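Local structure of alpha-amylase G-6 (Bacillus halodurans, 2C3G) at residues Gly6-Phe11 / Trp49-Ile54; Trp17-Leu22 / Ala39-His44; Tyr25-Lys30 / Glu55-Val60. The protein probably binds starch through this family 26 carbohydrate-binding module, one domain of a longer alpha-amylase. All coordinates share one frame; numbering follows the deposited sequence.

Interaction 1: residues Gly6-Phe11 / Trp49-Ile54; sequences GLTIYF and WYTHTI. With CD (cadmium ion), chain D.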
loop_
_atom_site.group_PDB
_atom_site.type_symbol
_atom_site.label_atom_id
_atom_site.label_comp_id
_atom_site.label_asym_id
_atom_site.label_seq_id
_atom_site.Cartn_x
_atom_site.Cartn_y
_atom_site.Cartn_z
ATOM N N GLY A 6 7.326 4.425 -9.952
ATOM C CA GLY A 6 7.441 3.637 -8.750
ATOM C C GLY A 6 6.319 2.627 -8.601
ATOM O O GLY A 6 5.923 1.945 -9.564
ATOM N N LEU A 7 5.811 2.496 -7.375
ATOM C CA LEU A 7 4.734 1.531 -7.167
ATOM C C LEU A 7 3.505 2.226 -6.619
ATOM O O LEU A 7 3.539 2.740 -5.508
ATOM C CB LEU A 7 5.223 0.345 -6.306
ATOM C CG LEU A 7 5.478 -1.063 -6.907
ATOM C CD1 LEU A 7 5.723 -1.156 -8.415
ATOM C CD2 LEU A 7 6.601 -1.792 -6.178
ATOM N N THR A 8 2.454 2.309 -7.436
ATOM C CA THR A 8 1.173 2.882 -7.022
ATOM C C THR A 8 0.297 1.759 -6.502
ATOM O O THR A 8 0.167 0.712 -7.128
ATOM C CB THR A 8 0.445 3.609 -8.183
ATOM O OG1 THR A 8 1.241 4.699 -8.634
ATOM C CG2 THR A 8 -0.855 4.291 -7.663
ATOM N N ILE A 9 -0.281 1.959 -5.333
ATOM C CA ILE A 9 -1.086 0.927 -4.723
ATOM C C ILE A 9 -2.419 1.545 -4.351
ATOM O O ILE A 9 -2.453 2.632 -3.793
ATOM C CB ILE A 9 -0.302 0.240 -3.523
ATOM C CG1 ILE A 9 0.583 -0.900 -4.050
ATOM C CG2 ILE A 9 -1.223 -0.508 -2.575
ATOM C CD1 ILE A 9 1.867 -0.514 -4.584
ATOM N N TYR A 10 -3.512 0.877 -4.722
ATOM C CA TYR A 10 -4.854 1.310 -4.337
ATOM C C TYR A 10 -5.427 0.287 -3.401
ATOM O O TYR A 10 -5.295 -0.907 -3.626
ATOM C CB TYR A 10 -5.801 1.447 -5.527
ATOM C CG TYR A 10 -5.388 2.465 -6.545
ATOM C CD1 TYR A 10 -5.982 3.726 -6.578
ATOM C CD2 TYR A 10 -4.398 2.167 -7.473
ATOM C CE1 TYR A 10 -5.599 4.669 -7.533
ATOM C CE2 TYR A 10 -4.001 3.082 -8.422
ATOM C CZ TYR A 10 -4.602 4.325 -8.445
ATOM O OH TYR A 10 -4.206 5.218 -9.378
ATOM N N PHE A 11 -6.061 0.775 -2.347
ATOM C CA PHE A 11 -6.593 -0.079 -1.321
ATOM C C PHE A 11 -8.089 0.152 -1.130
ATOM O O PHE A 11 -8.520 1.265 -0.906
ATOM C CB PHE A 11 -5.833 0.221 -0.030
ATOM C CG PHE A 11 -6.268 -0.603 1.128
ATOM C CD1 PHE A 11 -6.446 -1.976 0.989
ATOM C CD2 PHE A 11 -6.491 -0.011 2.344
ATOM C CE1 PHE A 11 -6.853 -2.748 2.055
ATOM C CE2 PHE A 11 -6.913 -0.763 3.416
ATOM C CZ PHE A 11 -7.092 -2.146 3.267
ATOM N N TRP A 49 -11.978 3.358 -2.041
ATOM C CA TRP A 49 -10.591 3.260 -2.535
ATOM C C TRP A 49 -9.675 4.375 -1.997
ATOM O O TRP A 49 -10.009 5.541 -2.003
ATOM C CB TRP A 49 -10.498 3.202 -4.072
ATOM C CG TRP A 49 -11.062 1.928 -4.716
ATOM C CD1 TRP A 49 -12.288 1.775 -5.324
ATOM C CD2 TRP A 49 -10.407 0.652 -4.821
ATOM N NE1 TRP A 49 -12.438 0.481 -5.778
ATOM C CE2 TRP A 49 -11.299 -0.230 -5.479
ATOM C CE3 TRP A 49 -9.172 0.150 -4.384
ATOM C CZ2 TRP A 49 -10.963 -1.573 -5.761
ATOM C CZ3 TRP A 49 -8.845 -1.165 -4.655
ATOM C CH2 TRP A 49 -9.745 -2.016 -5.325
ATOM N N TYR A 50 -8.492 3.982 -1.570
ATOM C CA TYR A 50 -7.470 4.905 -1.109
ATOM C C TYR A 50 -6.204 4.529 -1.856
ATOM O O TYR A 50 -6.107 3.448 -2.391
ATOM C CB TYR A 50 -7.299 4.753 0.388
ATOM C CG TYR A 50 -8.457 5.316 1.186
ATOM C CD1 TYR A 50 -8.334 6.549 1.831
ATOM C CD2 TYR A 50 -9.681 4.625 1.293
ATOM C CE1 TYR A 50 -9.385 7.077 2.556
ATOM C CE2 TYR A 50 -10.736 5.159 2.024
ATOM C CZ TYR A 50 -10.569 6.385 2.648
ATOM O OH TYR A 50 -11.579 6.928 3.375
ATOM N N THR A 51 -5.237 5.415 -1.925
ATOM C CA THR A 51 -4.108 5.176 -2.817
ATOM C C THR A 51 -2.860 5.841 -2.309
ATOM O O THR A 51 -2.916 6.822 -1.562
ATOM C CB THR A 51 -4.429 5.698 -4.268
ATOM O OG1 THR A 51 -3.326 5.426 -5.131
ATOM C CG2 THR A 51 -4.515 7.155 -4.287
ATOM N N HIS A 52 -1.732 5.300 -2.740
ATOM C CA HIS A 52 -0.432 5.886 -2.441
ATOM C C HIS A 52 0.642 5.316 -3.362
ATOM O O HIS A 52 0.648 4.110 -3.684
ATOM C CB HIS A 52 -0.070 5.740 -0.945
ATOM C CG HIS A 52 1.328 6.181 -0.607
ATOM N ND1 HIS A 52 1.661 7.496 -0.357
ATOM C CD2 HIS A 52 2.482 5.477 -0.493
ATOM C CE1 HIS A 52 2.957 7.588 -0.117
ATOM N NE2 HIS A 52 3.477 6.373 -0.184
ATOM N N THR A 53 1.530 6.210 -3.791
ATOM C CA THR A 53 2.633 5.897 -4.694
ATOM C C THR A 53 3.971 5.965 -3.905
ATOM O O THR A 53 4.302 6.985 -3.290
ATOM C CB THR A 53 2.569 6.838 -5.925
ATOM O OG1 THR A 53 1.333 6.625 -6.629
ATOM C CG2 THR A 53 3.605 6.461 -7.021
ATOM N N ILE A 54 4.672 4.829 -3.868
ATOM C CA ILE A 54 6.067 4.763 -3.434
ATOM C C ILE A 54 6.988 5.068 -4.615
ATOM O O ILE A 54 7.099 4.282 -5.537
ATOM C CB ILE A 54 6.394 3.365 -2.893
ATOM C CG1 ILE A 54 5.276 2.880 -1.962
ATOM C CG2 ILE A 54 7.787 3.369 -2.246
ATOM C CD1 ILE A 54 5.376 1.390 -1.478
HETATM CD CD CD D . 0.627 9.644 -0.803
HETATM O O HOH W 1 0.858 9.415 -3.105
#

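Interaction 2: residues Trp17-Leu22 / Ala39-His44; sequences WGTPHL and APEMEH. With CD (cadmium ion), chain E.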
loop_
_atom_site.group_PDB
_atom_site.type_symbol
_atom_site.label_atom_id
_atom_site.label_comp_id
_atom_site.label_asym_id
_atom_site.label_seq_id
_atom_site.Cartn_x
_atom_site.Cartn_y
_atom_site.Cartn_z
ATOM N N TRP A 17 -12.439 0.029 9.316
ATOM C CA TRP A 17 -11.109 0.580 9.496
ATOM C C TRP A 17 -11.106 2.092 9.631
ATOM O O TRP A 17 -11.930 2.776 9.011
ATOM C CB TRP A 17 -10.277 0.230 8.280
ATOM C CG TRP A 17 -9.729 -1.122 8.265
ATOM C CD1 TRP A 17 -10.333 -2.270 8.694
ATOM C CD2 TRP A 17 -8.444 -1.503 7.768
ATOM N NE1 TRP A 17 -9.501 -3.342 8.484
ATOM C CE2 TRP A 17 -8.333 -2.899 7.920
ATOM C CE3 TRP A 17 -7.376 -0.805 7.206
ATOM C CZ2 TRP A 17 -7.199 -3.609 7.525
ATOM C CZ3 TRP A 17 -6.253 -1.508 6.813
ATOM C CH2 TRP A 17 -6.174 -2.901 6.972
ATOM N N GLY A 18 -10.164 2.610 10.417
ATOM C CA GLY A 18 -9.888 4.038 10.464
ATOM C C GLY A 18 -8.966 4.436 9.324
ATOM O O GLY A 18 -8.715 3.617 8.423
ATOM N N THR A 19 -8.450 5.670 9.357
ATOM C CA THR A 19 -7.628 6.219 8.262
ATOM C C THR A 19 -6.601 5.201 7.766
ATOM O O THR A 19 -5.854 4.670 8.593
ATOM C CB THR A 19 -6.937 7.515 8.719
ATOM O OG1 THR A 19 -7.860 8.609 8.637
ATOM C CG2 THR A 19 -5.832 7.932 7.751
ATOM N N PRO A 20 -6.558 4.904 6.452
ATOM C CA PRO A 20 -5.652 3.858 5.935
ATOM C C PRO A 20 -4.224 4.334 5.702
ATOM O O PRO A 20 -4.027 5.419 5.159
ATOM C CB PRO A 20 -6.289 3.471 4.604
ATOM C CG PRO A 20 -6.922 4.766 4.108
ATOM C CD PRO A 20 -7.358 5.507 5.363
ATOM N N HIS A 21 -3.255 3.517 6.110
ATOM C CA HIS A 21 -1.821 3.792 5.910
ATOM C C HIS A 21 -1.083 2.646 5.184
ATOM O O HIS A 21 -1.495 1.488 5.238
ATOM C CB HIS A 21 -1.138 4.041 7.253
ATOM C CG HIS A 21 -1.597 5.275 7.943
ATOM N ND1 HIS A 21 -2.799 5.350 8.612
ATOM C CD2 HIS A 21 -1.017 6.486 8.072
ATOM C CE1 HIS A 21 -2.936 6.556 9.132
ATOM N NE2 HIS A 21 -1.868 7.263 8.820
ATOM N N LEU A 22 0.004 2.976 4.494
ATOM C CA LEU A 22 0.728 1.950 3.738
ATOM C C LEU A 22 2.112 1.682 4.338
ATOM O O LEU A 22 3.020 2.492 4.215
ATOM C CB LEU A 22 0.847 2.318 2.245
ATOM C CG LEU A 22 1.504 1.229 1.374
ATOM C CD1 LEU A 22 0.586 0.016 1.206
ATOM C CD2 LEU A 22 2.008 1.743 0.019
ATOM N N ALA A 39 4.326 5.104 8.820
ATOM C CA ALA A 39 3.775 4.724 7.513
ATOM C C ALA A 39 2.917 5.853 6.904
ATOM O O ALA A 39 2.105 6.479 7.611
ATOM C CB ALA A 39 2.970 3.419 7.615
ATOM N N PRO A 40 3.125 6.134 5.618
ATOM C CA PRO A 40 2.385 7.191 4.930
ATOM C C PRO A 40 0.891 6.928 4.885
ATOM O O PRO A 40 0.459 5.785 4.703
ATOM C CB PRO A 40 2.943 7.149 3.501
ATOM C CG PRO A 40 4.274 6.463 3.611
ATOM C CD PRO A 40 4.094 5.471 4.725
ATOM N N GLU A 41 0.122 8.000 5.053
ATOM C CA GLU A 41 -1.311 7.994 4.791
ATOM C C GLU A 41 -1.594 7.622 3.339
ATOM O O GLU A 41 -0.884 8.025 2.427
ATOM C CB GLU A 41 -1.928 9.370 5.110
ATOM C CG GLU A 41 -3.453 9.407 5.201
ATOM C CD GLU A 41 -4.028 10.831 5.090
ATOM O OE1 GLU A 41 -3.390 11.783 5.610
ATOM O OE2 GLU A 41 -5.113 11.006 4.472
ATOM N N MET A 42 -2.638 6.831 3.156
ATOM C CA MET A 42 -3.168 6.561 1.833
ATOM C C MET A 42 -4.238 7.577 1.476
ATOM O O MET A 42 -5.316 7.565 2.011
ATOM C CB MET A 42 -3.649 5.118 1.732
ATOM C CG MET A 42 -2.505 4.128 1.762
ATOM S SD MET A 42 -3.052 2.506 1.355
ATOM C CE MET A 42 -2.985 2.589 -0.392
ATOM N N GLU A 43 -3.895 8.506 0.605
ATOM C CA GLU A 43 -4.818 9.567 0.219
ATOM C C GLU A 43 -6.132 8.968 -0.313
ATOM O O GLU A 43 -6.130 7.877 -0.855
ATOM C CB GLU A 43 -4.137 10.518 -0.761
ATOM C CG GLU A 43 -2.698 10.123 -1.184
ATOM C CD GLU A 43 -2.620 9.973 -2.689
ATOM O OE1 GLU A 43 -3.711 10.036 -3.309
ATOM O OE2 GLU A 43 -1.524 9.817 -3.281
ATOM N N HIS A 44 -7.260 9.632 -0.076
ATOM C CA HIS A 44 -8.541 9.125 -0.568
ATOM C C HIS A 44 -8.539 9.203 -2.082
ATOM O O HIS A 44 -8.016 10.165 -2.668
ATOM C CB HIS A 44 -9.737 9.882 0.054
ATOM C CG HIS A 44 -11.074 9.428 -0.450
ATOM N ND1 HIS A 44 -11.865 10.204 -1.273
ATOM C CD2 HIS A 44 -11.739 8.265 -0.287
ATOM C CE1 HIS A 44 -12.967 9.547 -1.579
ATOM N NE2 HIS A 44 -12.916 8.364 -0.999
HETATM CD CD CD E . -11.715 12.409 -2.211
#

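Interaction 3: residues Tyr25-Lys30 / Glu55-Val60; sequences YDTNPK and EGVESV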
loop_
_atom_site.group_PDB
_atom_site.type_symbol
_atom_site.label_atom_id
_atom_site.label_comp_id
_atom_site.label_asym_id
_atom_site.label_seq_id
_atom_site.Cartn_x
_atom_site.Cartn_y
_atom_site.Cartn_z
ATOM N N TYR A 25 8.514 -2.363 3.394
ATOM C CA TYR A 25 9.910 -2.589 3.744
ATOM C C TYR A 25 10.608 -3.344 2.598
ATOM O O TYR A 25 10.069 -3.424 1.494
ATOM C CB TYR A 25 10.019 -3.335 5.089
ATOM C CG TYR A 25 9.268 -4.649 5.129
ATOM C CD1 TYR A 25 7.897 -4.675 5.335
ATOM C CD2 TYR A 25 9.930 -5.865 4.969
ATOM C CE1 TYR A 25 7.200 -5.851 5.379
ATOM C CE2 TYR A 25 9.226 -7.071 5.008
ATOM C CZ TYR A 25 7.861 -7.053 5.216
ATOM O OH TYR A 25 7.115 -8.215 5.254
ATOM N N ASP A 26 11.766 -3.946 2.875
ATOM C CA ASP A 26 12.708 -4.351 1.827
ATOM C C ASP A 26 12.327 -3.934 0.402
ATOM O O ASP A 26 11.862 -4.714 -0.401
ATOM C CB ASP A 26 13.374 -5.766 1.998
ATOM C CG ASP A 26 12.426 -6.955 1.792
ATOM O OD1 ASP A 26 11.713 -7.325 2.757
ATOM O OD2 ASP A 26 12.408 -7.654 0.744
ATOM N N THR A 27 12.528 -2.640 0.182
ATOM C CA THR A 27 12.419 -1.952 -1.089
ATOM C C THR A 27 13.609 -2.290 -1.963
ATOM O O THR A 27 14.712 -2.522 -1.459
ATOM C CB THR A 27 12.426 -0.414 -0.835
ATOM O OG1 THR A 27 13.570 -0.056 -0.040
ATOM C CG2 THR A 27 11.236 0.025 0.046
ATOM N N ASN A 28 13.391 -2.299 -3.271
ATOM C CA ASN A 28 14.475 -2.483 -4.231
ATOM C C ASN A 28 14.125 -1.672 -5.492
ATOM O O ASN A 28 13.073 -1.897 -6.097
ATOM C CB ASN A 28 14.685 -3.992 -4.530
ATOM C CG ASN A 28 15.809 -4.262 -5.559
ATOM O OD1 ASN A 28 16.674 -3.421 -5.799
ATOM N ND2 ASN A 28 15.790 -5.461 -6.162
ATOM N N PRO A 29 14.952 -0.692 -5.867
ATOM C CA PRO A 29 16.174 -0.301 -5.142
ATOM C C PRO A 29 15.914 0.249 -3.766
ATOM O O PRO A 29 14.833 0.792 -3.517
ATOM C CB PRO A 29 16.774 0.796 -6.016
ATOM C CG PRO A 29 15.665 1.262 -6.882
ATOM C CD PRO A 29 14.740 0.119 -7.075
ATOM N N LYS A 30 16.900 0.116 -2.890
ATOM C CA LYS A 30 16.736 0.472 -1.487
ATOM C C LYS A 30 16.528 1.969 -1.338
ATOM O O LYS A 30 17.254 2.776 -1.910
ATOM C CB LYS A 30 17.917 -0.018 -0.634
ATOM C CG LYS A 30 17.590 -0.225 0.854
ATOM C CD LYS A 30 16.746 -1.486 1.109
ATOM C CE LYS A 30 17.008 -2.043 2.508
ATOM N NZ LYS A 30 15.765 -2.392 3.283
ATOM N N GLU A 55 7.646 6.214 -4.596
ATOM C CA GLU A 55 8.500 6.573 -5.709
ATOM C C GLU A 55 9.831 5.817 -5.723
ATOM O O GLU A 55 10.417 5.528 -4.661
ATOM C CB GLU A 55 8.761 8.086 -5.739
ATOM C CG GLU A 55 8.947 8.596 -7.169
ATOM C CD GLU A 55 9.721 9.887 -7.278
ATOM O OE1 GLU A 55 9.673 10.715 -6.358
ATOM O OE2 GLU A 55 10.361 10.083 -8.325
ATOM N N GLY A 56 10.314 5.513 -6.928
ATOM C CA GLY A 56 11.662 4.980 -7.077
ATOM C C GLY A 56 11.874 3.491 -6.880
ATOM O O GLY A 56 12.972 2.983 -7.125
ATOM N N VAL A 57 10.824 2.801 -6.446
ATOM C CA VAL A 57 10.843 1.368 -6.119
ATOM C C VAL A 57 10.373 0.494 -7.300
ATOM O O VAL A 57 9.439 0.856 -7.988
ATOM C CB VAL A 57 9.958 1.153 -4.861
ATOM C CG1 VAL A 57 8.462 1.185 -5.198
ATOM C CG2 VAL A 57 10.286 -0.095 -4.171
ATOM N N GLU A 58 11.033 -0.638 -7.556
ATOM C CA GLU A 58 10.513 -1.646 -8.501
ATOM C C GLU A 58 9.829 -2.811 -7.790
ATOM O O GLU A 58 8.941 -3.453 -8.355
ATOM C CB GLU A 58 11.605 -2.193 -9.418
ATOM C CG GLU A 58 12.611 -1.155 -9.893
ATOM C CD GLU A 58 12.430 -0.803 -11.344
ATOM O OE1 GLU A 58 11.270 -0.558 -11.744
ATOM O OE2 GLU A 58 13.435 -0.757 -12.093
ATOM N N SER A 59 10.264 -3.103 -6.563
ATOM C CA SER A 59 9.581 -4.078 -5.718
ATOM C C SER A 59 9.624 -3.649 -4.265
ATOM O O SER A 59 10.459 -2.841 -3.896
ATOM C CB SER A 59 10.108 -5.507 -5.940
ATOM O OG SER A 59 11.485 -5.626 -5.660
ATOM N N VAL A 60 8.725 -4.204 -3.461
ATOM C CA VAL A 60 8.432 -3.763 -2.099
ATOM C C VAL A 60 7.751 -4.937 -1.427
ATOM O O VAL A 60 7.310 -5.879 -2.103
ATOM C CB VAL A 60 7.498 -2.509 -2.116
ATOM C CG1 VAL A 60 6.132 -2.735 -1.435
ATOM C CG2 VAL A 60 8.192 -1.293 -1.600
HETATM O O HOH W 2 11.886 -6.130 -3.067
#

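Interaction 1: residues Gly6-Phe11 / Trp49-Ile54
A hydroxyl-to-hydroxyl bond on top of a regular backbone ladder marks this contact: Thr8 OG1 lies 2.8 Å from Thr53 OG1, and either could be the donor. Segments 6-11 and 49-54 lie on neighbouring antiparallel strands in the mixed sheet of a beta-sandwich module. Six backbone bonds join Leu7 to Ile54, Ile9 to His52 and Phe11 to Tyr50, the shortest being Phe11 N to Tyr50 O at 2.7 Å. In the non-hydrogen-bonded pair Tyr10-Thr51 the two side chains run side by side. Thr51 OG1, anti to its backbone N (chi1 -179°), lies over one face of the Tyr10 ring, offset toward the rim and 3.4 Å from Tyr10 CE1. Tyr10 also packs its CB against Trp49 CE3 at 3.8 Å, and the rings of both residues meet Trp87. Leu7, Ile9, Phe11 and Ile54 turn to the other face of the sheet, where Ile9 and Phe11 touch Phe64 of strand 59-66 and Ile54 reaches Val60. His52, on that same face, coordinates a cadmium ion through ND1 at 2.4 Å. The metal also carries a water at 2.3 Å, to which Thr53 N gives a weak hydrogen bond of 3.3 Å.

Interaction 2: residues Trp17-Leu22 / Ala39-His44
The backbone amide of Met42 donates to Pro20 O over 2.8 Å, an almost straight bond with 169° at the hydrogen. A second bond, Leu22 N to Pro40 O at 2.9 Å, flanks the single bridge between His21 and Glu41. Together they tie the start of strand 20-28 to the loop that leads into strand 43-46, and so link the two sheets of the beta-sandwich at this end. Beside these bonds the Met42 side chain lies against Leu22, its CG 3.8 Å from Leu22 CB, while Met42 CB approaches Pro20 CG. Both Leu22 and Met42 continue into the core against Phe64. On the other side of the bridge His21 has CG beside its own backbone N (chi1 -66°), and the ring turns an edge to the loop, CD2 lying 3.2 Å from Ala39 O near the ring plane. Its ND1 gives a weak bond to Thr19 O, 3.1 Å away. An alanine in place of His21 would probably leave Ala39 O without this ring edge beside it and Thr19 O without its weak donor, opening a gap beside the loop. Thr19 CG2 meets Glu41 CG at the exposed margin. Two amide bonds and the Leu22-Met42 packing hold the junction, whereas Leu22 O, buried beside Ala39 CB, has no polar partner in the model, probably at some energetic cost.

Interaction 3: residues Tyr25-Lys30 / Glu55-Val60
Thr27 and Val60 meet through their methyl groups, the side chains crossing at a slant with CG2 to CG2 at 3.7 Å. Thr27 CG2 is anti to its own carbonyl carbon, which places it toward Val60, while OG1 (chi1 53°) binds outside this contact, to Glu33 and to Val31 N. Asn28 and Ser59 point to the same face of the sheet, and Asn28 CB lies 3.8 Å from Ser59 OG. That hydroxyl hydrogen-bonds a water, 2.7 Å away, which in turn donates to Asp26 O, so a solvent bridge spans the two segments. Farther along, the Pro29 ring, which follows a cis peptide bond, sits against the loop with CG 3.2 Å from Gly56 O. Its CD meets Glu58 CG at 3.8 Å, the two side chains again crossing at a slant. Between these pairs Asn28 O is gripped by two amides, Glu58 N at 2.8 Å and Ser59 N at 3.1 Å; the latter approaches in the carbonyl plane. Two successive residues, Glu58 and Ser59, thus face the one residue Asn28, which is the signature of a classic beta bulge, here at the end of the antiparallel pair formed by strands 20-28 and 59-66.

In the fold
Interaction 1 lies nearest the centre of the module and joins two long strand segments within the mixed sheet, whereas interactions 2 and 3 lie farther out, on opposite sides of the chain's centre. Both of these use strand 20-28: near its start it meets the loop before strand 43-46, and near its end it pairs with strand 59-66 in the three-stranded sheet. Interaction 1 is a continuous ladder, interaction 2 a single bridge over apolar side chains, and interaction 3 a short bulged pairing at the surface. Interaction 1 touches both others, Met42 CE reaching Ile9 O and Leu7 meeting Val57, whereas interactions 2 and 3 adjoin in sequence without other contact.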